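Local coordinates for protein 6-aminohexanoate-cyclic-dimer hydrolase (Arthrobacter sp., PDB 3A2Q) that hydrolyses the cyclic dimer of 6-aminohexanoic acid, a nylon-6 by-product, to its linear dimer, at residues H34-N39 / A159-S163. The protein carries 1 engineered substitution. Numbering follows the deposited sequence.
Sequences HVQAVN and AAALS
Start with residues 34-39 as a piece of helix 24-42, and set residues 159-163 against the face carrying His34, Val35, Val38 and Asn39, with the CA atoms of Val35 and Leu162 5.5 Å apart. Residues 159-163 close helix 152-159 with a Schellman motif: Ala160 leaves helical geometry, Ala161 is the C' residue at phi/psi 61/30, and the chain then heads for strand 165-170 of the central amidase-family sheet. This turn exposes the carbonyl of Ala160 to His34, whose t rotamer, with chi2 at 60°, lets NE2 donate a hydrogen bond to Ala160 O at 2.8 Å, the oxygen lying at the ring edge, near its plane. Leu162, chi1 m and chi2 t, reaches into the helix face, its CD2 3.8 Å from His34 CD2. With chi1 t, Val35 sets CG2 4.0 Å from Leu162 CB, and Val38 sets CG1 4.2 Å from both Leu162 CD2 and Ala160 CB. Asn39 OD1 stands 3.8 Å from Leu162 CD1 but hydrogen-bonds to Val45 N, while Ile42 also touches Ala160 and Leu162.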
ATOM      1  N   HIS A  34     -15.470 -18.170  -4.074  1.00 41.53           N
ATOM      2  CA  HIS A  34     -14.417 -17.735  -4.982  1.00 39.83           C
ATOM      3  C   HIS A  34     -13.063 -17.767  -4.277  1.00 38.39           C
ATOM      4  O   HIS A  34     -12.069 -18.225  -4.840  1.00 39.36           O
ATOM      5  CB  HIS A  34     -14.721 -16.322  -5.487  1.00 38.88           C
ATOM      6  CG  HIS A  34     -13.704 -15.790  -6.445  1.00 41.32           C
ATOM      7  ND1 HIS A  34     -13.417 -16.405  -7.645  1.00 42.28           N
ATOM      8  CD2 HIS A  34     -12.904 -14.700  -6.381  1.00 40.30           C
ATOM      9  CE1 HIS A  34     -12.486 -15.715  -8.279  1.00 43.77           C
ATOM     10  NE2 HIS A  34     -12.157 -14.676  -7.533  1.00 44.08           N
ATOM     11  N   VAL A  35     -13.030 -17.282  -3.040  1.00 37.68           N
ATOM     12  CA  VAL A  35     -11.799 -17.265  -2.256  1.00 37.14           C
ATOM     13  C   VAL A  35     -11.265 -18.684  -2.064  1.00 38.56           C
ATOM     14  O   VAL A  35     -10.079 -18.948  -2.260  1.00 38.72           O
ATOM     15  CB  VAL A  35     -12.036 -16.621  -0.866  1.00 37.29           C
ATOM     16  CG1 VAL A  35     -10.800 -16.764   0.000  1.00 36.37           C
ATOM     17  CG2 VAL A  35     -12.387 -15.154  -1.029  1.00 39.09           C
ATOM     18  N   GLN A  36     -12.151 -19.597  -1.683  1.00 40.85           N
ATOM     19  CA  GLN A  36     -11.769 -20.989  -1.458  1.00 41.10           C
ATOM     20  C   GLN A  36     -11.178 -21.654  -2.699  1.00 40.70           C
ATOM     21  O   GLN A  36     -10.274 -22.487  -2.597  1.00 42.18           O
ATOM     22  CB  GLN A  36     -12.985 -21.784  -0.988  1.00 40.24           C
ATOM     23  CG  GLN A  36     -13.583 -21.269   0.306  1.00 40.54           C
ATOM     24  CD  GLN A  36     -14.748 -22.109   0.777  1.00 45.53           C
ATOM     25  OE1 GLN A  36     -15.750 -22.255   0.074  1.00 44.69           O
ATOM     26  NE2 GLN A  36     -14.621 -22.672   1.973  1.00 48.66           N
ATOM     27  N   ALA A  37     -11.688 -21.280  -3.865  1.00 40.59           N
ATOM     28  CA  ALA A  37     -11.232 -21.846  -5.129  1.00 40.46           C
ATOM     29  C   ALA A  37      -9.938 -21.248  -5.678  1.00 42.33           C
ATOM     30  O   ALA A  37      -9.041 -21.976  -6.112  1.00 39.04           O
ATOM     31  CB  ALA A  37     -12.336 -21.707  -6.171  1.00 38.94           C
ATOM     32  N   VAL A  38      -9.846 -19.922  -5.651  1.00 41.76           N
ATOM     33  CA  VAL A  38      -8.688 -19.213  -6.189  1.00 40.66           C
ATOM     34  C   VAL A  38      -7.527 -18.943  -5.232  1.00 38.33           C
ATOM     35  O   VAL A  38      -6.365 -19.049  -5.627  1.00 35.65           O
ATOM     36  CB  VAL A  38      -9.140 -17.866  -6.815  1.00 44.13           C
ATOM     37  CG1 VAL A  38      -7.940 -17.003  -7.157  1.00 47.76           C
ATOM     38  CG2 VAL A  38      -9.962 -18.137  -8.062  1.00 46.33           C
ATOM     39  N   ASN A  39      -7.832 -18.603  -3.983  1.00 35.86           N
ATOM     40  CA  ASN A  39      -6.779 -18.298  -3.019  1.00 37.35           C
ATOM     41  C   ASN A  39      -5.699 -19.362  -2.842  1.00 39.49           C
ATOM     42  O   ASN A  39      -4.538 -19.032  -2.600  1.00 41.49           O
ATOM     43  CB  ASN A  39      -7.375 -17.968  -1.654  1.00 37.91           C
ATOM     44  CG  ASN A  39      -6.347 -17.398  -0.706  1.00 42.33           C
ATOM     45  OD1 ASN A  39      -5.723 -16.374  -0.994  1.00 42.16           O
ATOM     46  ND2 ASN A  39      -6.158 -18.055   0.429  1.00 38.85           N
ATOM     47  N   ALA A 159      -6.673  -7.935  -6.981  1.00 28.15           N
ATOM     48  CA  ALA A 159      -6.434  -8.232  -8.387  1.00 27.58           C
ATOM     49  C   ALA A 159      -7.159  -9.516  -8.807  1.00 30.10           C
ATOM     50  O   ALA A 159      -7.547  -9.665  -9.961  1.00 28.92           O
ATOM     51  CB  ALA A 159      -4.942  -8.369  -8.638  1.00 26.85           C
ATOM     52  N   ALA A 160      -7.339 -10.429  -7.857  1.00 29.93           N
ATOM     53  CA  ALA A 160      -8.006 -11.705  -8.119  1.00 32.86           C
ATOM     54  C   ALA A 160      -9.473 -11.697  -7.701  1.00 33.58           C
ATOM     55  O   ALA A 160     -10.118 -12.744  -7.650  1.00 33.80           O
ATOM     56  CB  ALA A 160      -7.275 -12.827  -7.406  1.00 30.24           C
ATOM     57  N   ALA A 161      -9.989 -10.513  -7.393  1.00 32.66           N
ATOM     58  CA  ALA A 161     -11.381 -10.345  -6.994  1.00 32.27           C
ATOM     59  C   ALA A 161     -11.804 -11.087  -5.725  1.00 32.41           C
ATOM     60  O   ALA A 161     -12.967 -11.464  -5.586  1.00 32.40           O
ATOM     61  CB  ALA A 161     -12.297 -10.733  -8.150  1.00 35.07           C
ATOM     62  N   LEU A 162     -10.874 -11.292  -4.796  1.00 31.08           N
ATOM     63  CA  LEU A 162     -11.222 -11.964  -3.549  1.00 31.03           C
ATOM     64  C   LEU A 162     -11.985 -10.952  -2.690  1.00 34.33           C
ATOM     65  O   LEU A 162     -12.612 -11.306  -1.690  1.00 34.31           O
ATOM     66  CB  LEU A 162      -9.965 -12.447  -2.820  1.00 31.00           C
ATOM     67  CG  LEU A 162      -8.967 -13.260  -3.650  1.00 33.55           C
ATOM     68  CD1 LEU A 162      -7.923 -13.867  -2.725  1.00 32.18           C
ATOM     69  CD2 LEU A 162      -9.688 -14.354  -4.422  1.00 31.60           C
ATOM     70  N   SER A 163     -11.923  -9.691  -3.112  1.00 34.35           N
ATOM     71  CA  SER A 163     -12.599  -8.568  -2.463  1.00 33.94           C
ATOM     72  C   SER A 163     -12.425  -7.364  -3.383  1.00 34.56           C
ATOM     73  O   SER A 163     -11.425  -7.265  -4.094  1.00 33.21           O
ATOM     74  CB  SER A 163     -11.989  -8.265  -1.096  1.00 33.08           C
ATOM     75  OG  SER A 163     -12.398  -9.218  -0.132  1.00 38.14           O
TER